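Local coordinates for protein yersinopine synthase (Yersinia pestis, PDB 6C4M) that catalyses the NADPH-dependent reductive condensation of pyruvate with an amino-acid-derived intermediate, the last step in making the metallophore yersinopine, at residues A[247-250]-A[251-254]; A[280-283]-A[284-287]; A[322-326]-A[327-331]; A[336-339]-A[340-343]; A[424-427]-A[428-431]. All coordinates share one frame; numbering follows the deposited sequence.

Contact 1. Residues A[247-250]-A[251-254]; sequences LLAA and ERFS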
loop_
_atom_site.group_PDB
_atom_site.type_symbol
_atom_site.label_atom_id
_atom_site.label_comp_id
_atom_site.label_asym_id
_atom_site.label_seq_id
_atom_site.Cartn_x
_atom_site.Cartn_y
_atom_site.Cartn_z
ATOM N N LEU A 247 26.434 25.520 -6.232
ATOM C CA LEU A 247 25.575 25.440 -5.056
ATOM C C LEU A 247 24.245 24.780 -5.411
ATOM O O LEU A 247 23.802 23.850 -4.732
ATOM C CB LEU A 247 25.349 26.844 -4.474
ATOM C CG LEU A 247 26.653 27.465 -3.952
ATOM C CD1 LEU A 247 26.608 29.006 -3.957
ATOM C CD2 LEU A 247 26.986 26.907 -2.537
ATOM N N LEU A 248 23.630 25.206 -6.511
ATOM C CA LEU A 248 22.341 24.634 -6.908
ATOM C C LEU A 248 22.474 23.150 -7.229
ATOM O O LEU A 248 21.556 22.367 -6.947
ATOM C CB LEU A 248 21.806 25.398 -8.110
ATOM C CG LEU A 248 20.332 25.699 -8.365
ATOM C CD1 LEU A 248 19.490 25.996 -7.106
ATOM C CD2 LEU A 248 20.327 26.892 -9.301
ATOM N N ALA A 249 23.616 22.742 -7.796
ATOM C CA ALA A 249 23.825 21.352 -8.153
ATOM C C ALA A 249 23.950 20.452 -6.935
ATOM O O ALA A 249 23.864 19.231 -7.082
ATOM C CB ALA A 249 25.062 21.199 -9.026
ATOM N N ALA A 250 24.171 21.015 -5.747
ATOM C CA ALA A 250 24.027 20.249 -4.509
ATOM C C ALA A 250 22.618 20.384 -3.925
ATOM O O ALA A 250 22.062 19.397 -3.424
ATOM C CB ALA A 250 25.040 20.707 -3.461
ATOM N N GLU A 251 22.040 21.598 -3.995
ATOM C CA GLU A 251 20.771 21.882 -3.335
ATOM C C GLU A 251 19.629 21.102 -3.983
ATOM O O GLU A 251 18.600 20.848 -3.352
ATOM C CB GLU A 251 20.488 23.395 -3.389
ATOM C CG GLU A 251 21.431 24.247 -2.527
ATOM C CD GLU A 251 21.516 25.729 -2.930
ATOM O OE1 GLU A 251 20.978 26.145 -3.981
ATOM O OE2 GLU A 251 22.175 26.511 -2.182
ATOM N N ARG A 252 19.778 20.783 -5.259
ATOM C CA ARG A 252 18.798 19.989 -5.964
ATOM C C ARG A 252 18.559 18.643 -5.294
ATOM O O ARG A 252 17.531 18.028 -5.551
ATOM C CB ARG A 252 19.238 19.800 -7.412
ATOM C CG ARG A 252 20.494 18.954 -7.570
ATOM C CD ARG A 252 20.874 18.810 -9.039
ATOM N NE ARG A 252 22.181 18.152 -9.159
ATOM C CZ ARG A 252 22.503 17.232 -10.069
ATOM N NH1 ARG A 252 21.630 16.850 -10.991
ATOM N NH2 ARG A 252 23.719 16.696 -10.055
ATOM N N PHE A 253 19.461 18.191 -4.422
ATOM C CA PHE A 253 19.287 16.968 -3.652
ATOM C C PHE A 253 18.649 17.194 -2.276
ATOM O O PHE A 253 18.932 16.434 -1.332
ATOM C CB PHE A 253 20.644 16.265 -3.513
ATOM C CG PHE A 253 21.172 15.739 -4.807
ATOM C CD1 PHE A 253 20.623 14.606 -5.359
ATOM C CD2 PHE A 253 22.197 16.373 -5.475
ATOM C CE1 PHE A 253 21.094 14.097 -6.559
ATOM C CE2 PHE A 253 22.670 15.883 -6.683
ATOM C CZ PHE A 253 22.121 14.741 -7.224
ATOM N N SER A 254 17.770 18.197 -2.128
ATOM C CA SER A 254 17.008 18.394 -0.886
ATOM C C SER A 254 15.685 17.612 -0.975
ATOM O O SER A 254 14.721 18.071 -1.591
ATOM C CB SER A 254 16.730 19.877 -0.640
ATOM O OG SER A 254 17.945 20.623 -0.661
HETATM O O HOH W 1 25.788 17.173 -8.571
#
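The end of the short helix 247-251, where A249 and A250 meet R252 and F253, passes into a type I beta turn from E251 to S254 that leads on to helix 255-264. E251 N and R252 N still make alpha-helical bonds, to L247 O (3.0 Å) and L248 O (2.9 Å) respectively. F253 N then closes a tighter turn on A250 O at 3.0 Å. E251 stretches back along the preceding turn and crosses the L248 side chain at about a right angle, bringing OE1 3.5 Å from L248 CD1. Its buried carboxylate is satisfied from outside: OE2 bonds to S164 OG and G145 N, and OE1 to G143 N. These bonds tie the helix end to the start of helix 144-154 and to strand 161-165, and the amides would be expected to stabilise the negative charge. With CG wedged between the backbone N and the carbonyl carbon (chi1 67°), the extended R252 chain runs up past A249. Its NE gives a fairly straight bond (164°) to A249 O, 2.9 Å away and lying in the guanidinium plane. F253 CZ sits over one guanidinium face, while the F253 ring stacks on Y214. A water completes the link, accepting from R252 NH2 at 2.6 Å and donating to A249 O at 3.2 Å.

Contact 2. Residues A[280-283]-A[284-287]; sequences SQYL and YKTQ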
loop_
_atom_site.group_PDB
_atom_site.type_symbol
_atom_site.label_atom_id
_atom_site.label_comp_id
_atom_site.label_asym_id
_atom_site.label_seq_id
_atom_site.Cartn_x
_atom_site.Cartn_y
_atom_site.Cartn_z
ATOM N N SER A 280 -6.475 12.586 14.022
ATOM C CA SER A 280 -5.192 12.874 13.404
ATOM C C SER A 280 -5.002 12.114 12.093
ATOM O O SER A 280 -5.420 10.967 11.952
ATOM C CB SER A 280 -4.078 12.524 14.385
ATOM O OG SER A 280 -4.337 13.096 15.658
ATOM N N GLN A 281 -4.387 12.788 11.122
ATOM C CA GLN A 281 -3.855 12.203 9.898
ATOM C C GLN A 281 -2.362 11.894 10.060
ATOM O O GLN A 281 -1.669 12.469 10.910
ATOM C CB GLN A 281 -4.026 13.167 8.715
ATOM C CG GLN A 281 -5.431 13.372 8.215
ATOM C CD GLN A 281 -5.861 12.260 7.311
ATOM O OE1 GLN A 281 -5.492 12.210 6.132
ATOM N NE2 GLN A 281 -6.614 11.336 7.861
ATOM N N TYR A 282 -1.866 11.003 9.197
ATOM C CA TYR A 282 -0.455 10.614 9.159
ATOM C C TYR A 282 0.127 10.918 7.788
ATOM O O TYR A 282 -0.437 10.523 6.764
ATOM C CB TYR A 282 -0.304 9.128 9.496
ATOM C CG TYR A 282 -0.590 8.873 10.953
ATOM C CD1 TYR A 282 -1.894 8.717 11.410
ATOM C CD2 TYR A 282 0.440 8.849 11.876
ATOM C CE1 TYR A 282 -2.155 8.509 12.744
ATOM C CE2 TYR A 282 0.190 8.648 13.208
ATOM C CZ TYR A 282 -1.107 8.475 13.638
ATOM O OH TYR A 282 -1.352 8.274 14.972
ATOM N N LEU A 283 1.278 11.585 7.776
ATOM C CA LEU A 283 1.763 12.215 6.555
ATOM C C LEU A 283 2.049 11.216 5.444
ATOM O O LEU A 283 1.894 11.558 4.265
ATOM C CB LEU A 283 3.017 13.025 6.860
ATOM C CG LEU A 283 3.548 13.891 5.720
ATOM C CD1 LEU A 283 2.562 14.978 5.326
ATOM C CD2 LEU A 283 4.901 14.488 6.127
ATOM N N TYR A 284 2.476 9.997 5.777
ATOM C CA TYR A 284 2.923 9.049 4.762
ATOM C C TYR A 284 1.928 7.905 4.533
ATOM O O TYR A 284 2.157 7.066 3.658
ATOM C CB TYR A 284 4.344 8.517 5.119
ATOM C CG TYR A 284 5.444 9.599 5.051
ATOM C CD1 TYR A 284 6.036 9.940 3.840
ATOM C CD2 TYR A 284 5.862 10.297 6.196
ATOM C CE1 TYR A 284 7.000 10.937 3.764
ATOM C CE2 TYR A 284 6.826 11.282 6.128
ATOM C CZ TYR A 284 7.392 11.606 4.913
ATOM O OH TYR A 284 8.353 12.601 4.834
ATOM N N LYS A 285 0.801 7.875 5.241
ATOM C CA LYS A 285 -0.158 6.783 5.080
ATOM C C LYS A 285 -1.091 7.033 3.898
ATOM O O LYS A 285 -1.293 8.172 3.469
ATOM C CB LYS A 285 -0.987 6.597 6.344
ATOM C CG LYS A 285 -0.175 6.168 7.550
ATOM C CD LYS A 285 -1.110 5.707 8.644
ATOM C CE LYS A 285 -0.350 5.231 9.849
ATOM N NZ LYS A 285 -1.230 5.219 11.048
ATOM N N THR A 286 -1.680 5.944 3.392
ATOM C CA THR A 286 -2.654 6.007 2.307
ATOM C C THR A 286 -4.022 6.460 2.821
ATOM O O THR A 286 -4.362 6.324 4.000
ATOM C CB THR A 286 -2.842 4.654 1.606
ATOM O OG1 THR A 286 -3.566 3.776 2.469
ATOM C CG2 THR A 286 -1.552 3.995 1.229
ATOM N N GLN A 287 -4.822 6.973 1.900
ATOM C CA GLN A 287 -6.178 7.395 2.239
ATOM C C GLN A 287 -6.939 6.232 2.865
ATOM O O GLN A 287 -6.781 5.081 2.434
ATOM C CB GLN A 287 -6.919 7.894 0.996
ATOM C CG GLN A 287 -6.358 9.176 0.389
ATOM C CD GLN A 287 -6.749 10.427 1.166
ATOM O OE1 GLN A 287 -7.668 10.400 1.987
ATOM N NE2 GLN A 287 -6.057 11.542 0.889
HETATM O O HOH W 2 -7.291 11.291 4.474
#
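Y282 O receives K285 N at 3.3 Å, the single direct hydrogen bond between 280-283 and 284-287, which closes a type I beta turn from Y282 to K285. The turn sets the side chains of Y282 and K285 side by side, pointing the same way. Both start with CG beside their own backbone N, and K285 then continues fully extended, so its methylenes run along Y282 before its end arrives over the ring. K285 CG touches Y282 CB at 3.5 Å. Further out, K285 NZ lies over one face of the phenol, 3.7 Å from the Y282 ring centroid and 16° off the ring normal, in a cation-pi contact. K285 CE adds a CH-pi contact over the same ring. At the turn's corner L283 and Y284 also lie alongside each other, with L283 CD2 3.7 Å from Y284 CE2. A water sits between the two flanking glutamines, 2.6 Å from Q281 OE1 and 2.7 Å from Q287 OE1. Backbone hydrogen bonds of Q281 with V386 and L283 with V384 fasten the loop to a later part of the chain, and T286 packs on V366 of the second subunit. Y284 meets F381 edge-to-face and packs against H260, the inferred proton donor/acceptor. This is a beta turn in the loop between helices 267-274 and 294-313, forming part of the surroundings of the active site.

Contact 3. Residues A[322-326]-A[327-331]; sequences LRFLN and DDNYP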
loop_
_atom_site.group_PDB
_atom_site.type_symbol
_atom_site.label_atom_id
_atom_site.label_comp_id
_atom_site.label_asym_id
_atom_site.label_seq_id
_atom_site.Cartn_x
_atom_site.Cartn_y
_atom_site.Cartn_z
ATOM N N LEU A 322 13.478 9.042 -8.344
ATOM C CA LEU A 322 13.273 7.733 -7.739
ATOM C C LEU A 322 14.610 7.109 -7.303
ATOM O O LEU A 322 14.719 6.568 -6.193
ATOM C CB LEU A 322 12.493 6.828 -8.716
ATOM C CG LEU A 322 12.111 5.458 -8.164
ATOM C CD1 LEU A 322 11.288 5.540 -6.864
ATOM C CD2 LEU A 322 11.399 4.572 -9.213
ATOM N N ARG A 323 15.659 7.245 -8.126
ATOM C CA ARG A 323 16.994 6.798 -7.702
ATOM C C ARG A 323 17.441 7.515 -6.432
ATOM O O ARG A 323 17.980 6.883 -5.513
ATOM C CB ARG A 323 18.033 7.016 -8.814
ATOM C CG ARG A 323 19.475 6.456 -8.497
ATOM C CD ARG A 323 20.607 7.280 -9.153
ATOM N NE ARG A 323 20.495 8.639 -8.660
ATOM C CZ ARG A 323 20.821 9.024 -7.432
ATOM N NH1 ARG A 323 21.369 8.167 -6.567
ATOM N NH2 ARG A 323 20.612 10.286 -7.086
ATOM N N PHE A 324 17.236 8.834 -6.371
ATOM C CA PHE A 324 17.595 9.606 -5.179
ATOM C C PHE A 324 16.838 9.100 -3.956
ATOM O O PHE A 324 17.434 8.847 -2.905
ATOM C CB PHE A 324 17.301 11.091 -5.428
ATOM C CG PHE A 324 17.496 11.983 -4.222
ATOM C CD1 PHE A 324 18.772 12.216 -3.703
ATOM C CD2 PHE A 324 16.412 12.635 -3.641
ATOM C CE1 PHE A 324 18.958 13.056 -2.602
ATOM C CE2 PHE A 324 16.592 13.482 -2.546
ATOM C CZ PHE A 324 17.868 13.700 -2.036
ATOM N N LEU A 325 15.513 8.972 -4.065
ATOM C CA LEU A 325 14.731 8.490 -2.927
ATOM C C LEU A 325 15.193 7.117 -2.472
ATOM O O LEU A 325 15.328 6.859 -1.270
ATOM C CB LEU A 325 13.256 8.415 -3.282
ATOM C CG LEU A 325 12.570 9.717 -3.646
ATOM C CD1 LEU A 325 11.127 9.448 -4.155
ATOM C CD2 LEU A 325 12.533 10.657 -2.450
ATOM N N ASN A 326 15.375 6.199 -3.415
ATOM C CA ASN A 326 15.680 4.830 -3.026
ATOM C C ASN A 326 17.142 4.704 -2.618
ATOM O O ASN A 326 17.445 4.201 -1.531
ATOM C CB ASN A 326 15.368 3.872 -4.175
ATOM C CG ASN A 326 15.379 2.416 -3.750
ATOM O OD1 ASN A 326 14.391 1.887 -3.248
ATOM N ND2 ASN A 326 16.519 1.756 -3.950
ATOM N N ASP A 327 18.054 5.173 -3.474
ATOM C CA ASP A 327 19.470 4.844 -3.309
ATOM C C ASP A 327 20.204 5.831 -2.407
ATOM O O ASP A 327 21.214 5.463 -1.812
ATOM C CB ASP A 327 20.178 4.773 -4.671
ATOM C CG ASP A 327 19.739 3.595 -5.520
ATOM O OD1 ASP A 327 18.852 2.797 -5.094
ATOM O OD2 ASP A 327 20.288 3.474 -6.643
ATOM N N ASP A 328 19.739 7.064 -2.278
ATOM C CA ASP A 328 20.379 8.013 -1.364
ATOM C C ASP A 328 19.633 8.217 -0.050
ATOM O O ASP A 328 20.212 8.795 0.872
ATOM C CB ASP A 328 20.545 9.371 -2.034
ATOM C CG ASP A 328 21.421 9.313 -3.275
ATOM O OD1 ASP A 328 22.151 8.313 -3.458
ATOM O OD2 ASP A 328 21.384 10.283 -4.069
ATOM N N ASN A 329 18.369 7.781 0.072
ATOM C CA ASN A 329 17.630 8.019 1.315
ATOM C C ASN A 329 17.156 6.714 1.965
ATOM O O ASN A 329 17.810 6.225 2.894
ATOM C CB ASN A 329 16.487 9.000 1.043
ATOM C CG ASN A 329 16.999 10.398 0.731
ATOM O OD1 ASN A 329 17.104 11.235 1.634
ATOM N ND2 ASN A 329 17.376 10.639 -0.535
ATOM N N TYR A 330 16.039 6.117 1.497
ATOM C CA TYR A 330 15.496 4.925 2.157
ATOM C C TYR A 330 15.096 3.895 1.095
ATOM O O TYR A 330 14.240 4.182 0.255
ATOM C CB TYR A 330 14.306 5.310 3.046
ATOM C CG TYR A 330 14.584 6.518 3.908
ATOM C CD1 TYR A 330 14.282 7.798 3.451
ATOM C CD2 TYR A 330 15.170 6.392 5.173
ATOM C CE1 TYR A 330 14.538 8.928 4.229
ATOM C CE2 TYR A 330 15.430 7.523 5.965
ATOM C CZ TYR A 330 15.111 8.789 5.480
ATOM O OH TYR A 330 15.358 9.935 6.225
ATOM N N PRO A 331 15.719 2.729 1.054
ATOM C CA PRO A 331 15.440 1.778 -0.027
ATOM C C PRO A 331 14.245 0.887 0.265
ATOM O O PRO A 331 13.861 0.663 1.411
ATOM C CB PRO A 331 16.715 0.939 -0.080
ATOM C CG PRO A 331 17.119 0.870 1.332
ATOM C CD PRO A 331 16.869 2.282 1.865
HETATM O O HOH W 3 22.284 5.170 -7.059
HETATM O O HOH W 4 12.540 3.749 -1.704
#
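Helix 321-329 widens as it ends: D327 N still bonds R323 O at 2.7 Å, but Y330 N reaches five residues back to L325 O (3.0 Å). F324 O is gripped twice, by D328 N and by the side chain of N329, whose ND2 lies 3.0 Å from F324 O; the two donors come from opposite faces of the carbonyl plane. The same N329 ND2 sits over the centre of the F324 ring, 3.4 Å from F324 CZ, with the amide plane standing 75° from the ring. The bond to F324 O thus fixes the amide, and the ring face covers its nitrogen. D328 OD2 approaches the edge of that ring, 3.3 Å from F324 CD1. The wide pi-type turn spans 324-329 at the C-terminal end of the helix; R323, just before it, pairs with D328 five residues on. R323 turns CG away from its backbone N (chi1 -175°) and bends at the next two torsions, bringing NH2 3.1 Å from D328 OD2 in a salt bridge; NH1 adds weak bonds to both carboxylate oxygens. D328 OD2 is also hydrogen-bonded to Y214 OH. D327 faces another way: its OD1 takes a nearly straight bond from N326 ND2 at 2.8 Å, and its OD2 forms a salt bridge with R339. One water joins R323 NH1 to D327 OD2. Another donates to N326 OD1 and Y330 O, and the chain leaves the helix with P331 CA 3.4 Å from N326 OD1.

Contact 4. Residues A[336-339]-A[340-343]; sequences MVSR and RWID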
loop_
_atom_site.group_PDB
_atom_site.type_symbol
_atom_site.label_atom_id
_atom_site.label_comp_id
_atom_site.label_asym_id
_atom_site.label_seq_id
_atom_site.Cartn_x
_atom_site.Cartn_y
_atom_site.Cartn_z
ATOM N N MET A 336 9.251 -4.833 -5.030
ATOM C CA MET A 336 8.307 -3.728 -5.116
ATOM C C MET A 336 8.738 -2.731 -6.188
ATOM O O MET A 336 8.042 -2.549 -7.186
ATOM C CB MET A 336 8.178 -3.060 -3.748
ATOM C CG MET A 336 7.683 -4.003 -2.684
ATOM S SD MET A 336 5.934 -4.556 -3.048
ATOM C CE MET A 336 5.075 -3.111 -2.513
ATOM N N VAL A 337 9.915 -2.130 -6.041
ATOM C CA VAL A 337 10.393 -1.160 -7.020
ATOM C C VAL A 337 11.613 -1.736 -7.725
ATOM O O VAL A 337 12.699 -1.805 -7.140
ATOM C CB VAL A 337 10.730 0.192 -6.369
ATOM C CG1 VAL A 337 11.278 1.153 -7.414
ATOM C CG2 VAL A 337 9.475 0.769 -5.684
ATOM N N SER A 338 11.469 -2.036 -9.013
ATOM C CA SER A 338 12.528 -2.727 -9.719
ATOM C C SER A 338 13.731 -1.798 -9.940
ATOM O O SER A 338 13.628 -0.564 -9.901
ATOM C CB SER A 338 12.009 -3.240 -11.061
ATOM O OG SER A 338 11.682 -2.124 -11.870
ATOM N N ARG A 339 14.895 -2.403 -10.191
ATOM C CA ARG A 339 16.046 -1.589 -10.577
ATOM C C ARG A 339 15.787 -0.928 -11.913
ATOM O O ARG A 339 16.255 0.184 -12.157
ATOM C CB ARG A 339 17.342 -2.426 -10.664
ATOM C CG ARG A 339 17.848 -2.983 -9.347
ATOM C CD ARG A 339 17.960 -1.917 -8.290
ATOM N NE ARG A 339 18.716 -0.742 -8.746
ATOM C CZ ARG A 339 19.043 0.277 -7.962
ATOM N NH1 ARG A 339 18.741 0.252 -6.670
ATOM N NH2 ARG A 339 19.684 1.315 -8.472
ATOM N N ARG A 340 15.047 -1.592 -12.796
ATOM C CA ARG A 340 14.671 -0.931 -14.038
ATOM C C ARG A 340 13.886 0.353 -13.761
ATOM O O ARG A 340 14.109 1.379 -14.418
ATOM C CB ARG A 340 13.850 -1.869 -14.912
ATOM C CG ARG A 340 13.601 -1.330 -16.326
ATOM C CD ARG A 340 12.352 -1.958 -16.957
ATOM N NE ARG A 340 11.538 -0.916 -17.594
ATOM C CZ ARG A 340 10.278 -0.625 -17.308
ATOM N NH1 ARG A 340 9.587 -1.304 -16.397
ATOM N NH2 ARG A 340 9.690 0.355 -17.975
ATOM N N TRP A 341 12.934 0.310 -12.823
ATOM C CA TRP A 341 12.136 1.507 -12.551
ATOM C C TRP A 341 13.030 2.646 -12.032
ATOM O O TRP A 341 12.858 3.813 -12.399
ATOM C CB TRP A 341 11.010 1.173 -11.560
ATOM C CG TRP A 341 9.659 0.813 -12.218
ATOM C CD1 TRP A 341 9.353 0.828 -13.554
ATOM C CD2 TRP A 341 8.461 0.397 -11.543
ATOM N NE1 TRP A 341 8.043 0.463 -13.745
ATOM C CE2 TRP A 341 7.478 0.197 -12.525
ATOM C CE3 TRP A 341 8.126 0.194 -10.200
ATOM C CZ2 TRP A 341 6.183 -0.210 -12.207
ATOM C CZ3 TRP A 341 6.856 -0.186 -9.888
ATOM C CH2 TRP A 341 5.887 -0.387 -10.883
ATOM N N ILE A 342 14.008 2.302 -11.205
ATOM C CA ILE A 342 14.910 3.293 -10.629
ATOM C C ILE A 342 15.796 3.903 -11.708
ATOM O O ILE A 342 15.885 5.131 -11.840
ATOM C CB ILE A 342 15.724 2.632 -9.510
ATOM C CG1 ILE A 342 14.802 2.413 -8.308
ATOM C CG2 ILE A 342 16.981 3.471 -9.140
ATOM C CD1 ILE A 342 15.317 1.390 -7.305
ATOM N N ASP A 343 16.453 3.053 -12.499
ATOM C CA ASP A 343 17.457 3.545 -13.448
ATOM C C ASP A 343 16.813 4.314 -14.580
ATOM O O ASP A 343 17.416 5.237 -15.126
ATOM C CB ASP A 343 18.275 2.392 -14.073
ATOM C CG ASP A 343 19.060 1.592 -13.061
ATOM O OD1 ASP A 343 19.377 2.154 -11.996
ATOM O OD2 ASP A 343 19.347 0.397 -13.347
HETATM O O HOH W 5 10.193 -3.246 -13.768
HETATM O O HOH W 6 20.524 -0.963 -11.190
#
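V337 and I342 cross at about a right angle, V337 CG1 meeting I342 CG1 at 3.8 Å, while from the other flank the R339 guanidinium lays one face over I342 CD1. R339 reaches this place by bending at both its second and third torsions, and its NH2 comes 3.5 Å from I342 CG2. S338, next in the chain after V337, turns its OG into the span between backbone N and carbonyl carbon (chi1 65°) and accepts W341 N at 2.9 Å. This is an N-cap on helix 339-344, and the V337-I342 pair that brackets it is a hydrophobic staple. S338 OG also lies close to the W341 side chain, 3.4 Å from W341 CB; the indole NE1 bonds to E352. Across the first turn, R339 and D343 set their guanidinium and carboxylate planes 58° apart in a long salt bridge, R339 NH2 to D343 OD1 3.6 Å. The stronger partner of R339 NH2 is D327 on helix 321-329. A water reinforces the looser pair, accepting from R339 NE (3.0 Å) and donating to D343 OD2 (2.8 Å). W341 also packs on P294 of the second subunit.

Contact 5. Residues A[424-427]-A[428-431]; sequences MPTA and QRLL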
loop_
_atom_site.group_PDB
_atom_site.type_symbol
_atom_site.label_atom_id
_atom_site.label_comp_id
_atom_site.label_asym_id
_atom_site.label_seq_id
_atom_site.Cartn_x
_atom_site.Cartn_y
_atom_site.Cartn_z
ATOM N N MET A 424 5.415 26.386 -13.649
ATOM C CA MET A 424 5.426 25.228 -12.749
ATOM C C MET A 424 3.982 24.935 -12.324
ATOM O O MET A 424 3.552 25.301 -11.218
ATOM C CB MET A 424 6.337 25.491 -11.545
ATOM C CG MET A 424 7.818 25.837 -11.902
ATOM S SD MET A 424 8.701 26.348 -10.422
ATOM C CE MET A 424 9.080 24.720 -9.833
ATOM N N PRO A 425 3.197 24.281 -13.188
ATOM C CA PRO A 425 1.756 24.144 -12.901
ATOM C C PRO A 425 1.459 23.350 -11.655
ATOM O O PRO A 425 0.460 23.624 -10.987
ATOM C CB PRO A 425 1.205 23.444 -14.151
ATOM C CG PRO A 425 2.198 23.666 -15.197
ATOM C CD PRO A 425 3.535 23.776 -14.525
ATOM N N THR A 426 2.250 22.334 -11.324
ATOM C CA THR A 426 1.949 21.592 -10.105
ATOM C C THR A 426 2.264 22.435 -8.882
ATOM O O THR A 426 1.453 22.514 -7.949
ATOM C CB THR A 426 2.702 20.265 -10.089
ATOM O OG1 THR A 426 2.334 19.541 -11.260
ATOM C CG2 THR A 426 2.334 19.449 -8.894
ATOM N N ALA A 427 3.428 23.100 -8.877
ATOM C CA ALA A 427 3.739 24.038 -7.800
ATOM C C ALA A 427 2.655 25.106 -7.652
ATOM O O ALA A 427 2.263 25.462 -6.536
ATOM C CB ALA A 427 5.086 24.711 -8.053
ATOM N N GLN A 428 2.155 25.622 -8.766
ATOM C CA GLN A 428 1.139 26.661 -8.706
ATOM C C GLN A 428 -0.166 26.114 -8.125
ATOM O O GLN A 428 -0.785 26.747 -7.259
ATOM C CB GLN A 428 0.951 27.222 -10.110
ATOM C CG GLN A 428 -0.043 28.321 -10.292
ATOM C CD GLN A 428 -0.019 28.815 -11.728
ATOM O OE1 GLN A 428 1.049 28.909 -12.347
ATOM N NE2 GLN A 428 -1.192 29.103 -12.277
ATOM N N ARG A 429 -0.561 24.907 -8.543
ATOM C CA ARG A 429 -1.781 24.304 -8.027
ATOM C C ARG A 429 -1.665 24.048 -6.536
ATOM O O ARG A 429 -2.588 24.373 -5.768
ATOM C CB ARG A 429 -2.096 23.017 -8.813
ATOM C CG ARG A 429 -2.981 21.993 -8.082
ATOM C CD ARG A 429 -3.528 20.819 -9.011
ATOM N NE ARG A 429 -2.528 19.780 -9.290
ATOM C CZ ARG A 429 -1.741 19.728 -10.373
ATOM N NH1 ARG A 429 -1.822 20.650 -11.333
ATOM N NH2 ARG A 429 -0.863 18.734 -10.507
ATOM N N LEU A 430 -0.506 23.539 -6.105
ATOM C CA LEU A 430 -0.268 23.257 -4.691
ATOM C C LEU A 430 -0.332 24.524 -3.846
ATOM O O LEU A 430 -0.879 24.512 -2.738
ATOM C CB LEU A 430 1.089 22.593 -4.513
ATOM C CG LEU A 430 1.334 21.198 -5.052
ATOM C CD1 LEU A 430 2.790 20.747 -4.943
ATOM C CD2 LEU A 430 0.432 20.229 -4.298
ATOM N N LEU A 431 0.270 25.615 -4.310
ATOM C CA LEU A 431 0.235 26.824 -3.496
ATOM C C LEU A 431 -1.123 27.518 -3.545
ATOM O O LEU A 431 -1.549 28.097 -2.543
ATOM C CB LEU A 431 1.350 27.774 -3.934
ATOM C CG LEU A 431 2.751 27.348 -3.470
ATOM C CD1 LEU A 431 3.824 28.280 -4.022
ATOM C CD2 LEU A 431 2.875 27.277 -1.938
HETATM O O HOH W 7 3.833 28.675 -12.878
#
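M424 O and Q428 N, 2.8 Å apart, make the first bond of helix 425-445, with M424 in the N-cap position and P425 opening the helix. The backbone pattern is regular alpha-helix from there. R429 N bonds P425 O, L430 N bonds T426 O at 2.9 Å, and L431 N bonds A427 O at 3.0 Å. At this N-terminus the amide of A427 has no earlier turn to bond to; it is taken instead by D306 OD2 of helix 294-313, which also makes a weak bond to T426 N, a placement that would be expected to suit the positive end of the helix dipole. R429 packs on T426 while its charge is paired outside the segments. Its chain leaves with CG roughly opposite the backbone N and bends at chi3 (78°), folding one guanidinium face over T426 CA so that the two side chains run alongside. R429 NH2 comes 3.7 Å from T426 CG2, and its salt bridge goes to D299, again on helix 294-313. Apolar packing is looser: T426 and L430 point the same way, T426 CG2 4.2 Å from L430 CD1. L430 CG also lies 3.2 Å from the backbone oxygen T426 O. A427 rests on L410, and L431 on V407 and L414, which seats the first turns against helix 401-419. On the exposed side, extended Q428 reaches back along the helix, and a water bridges the start, accepting from M424 N at 2.9 Å and donating to Q428 OE1 at 2.8 Å.

In the fold
Contact 1 is buried and nearest the chain's centre; contact 5 is also largely buried, contacts 2, 3 and 4 partly. Contacts 3 and 4 belong to consecutive helices and touch directly, by a salt bridge and by packing of I342. Contact 3 also meets contact 1, where F324 approaches F253. Contacts 2 and 5 touch none of the others. Contacts 4 and 5 begin helices, contacts 1 and 3 end them, and contact 2 is a loop turn. Chemistry differs too: backbone amides meet a buried carboxylate in contact 1, a cation-pi pair marks contact 2, arginine-aspartate pairs contacts 3 and 4, and helix bonds with packing contact 5. Contacts 2 and 4 touch the second subunit.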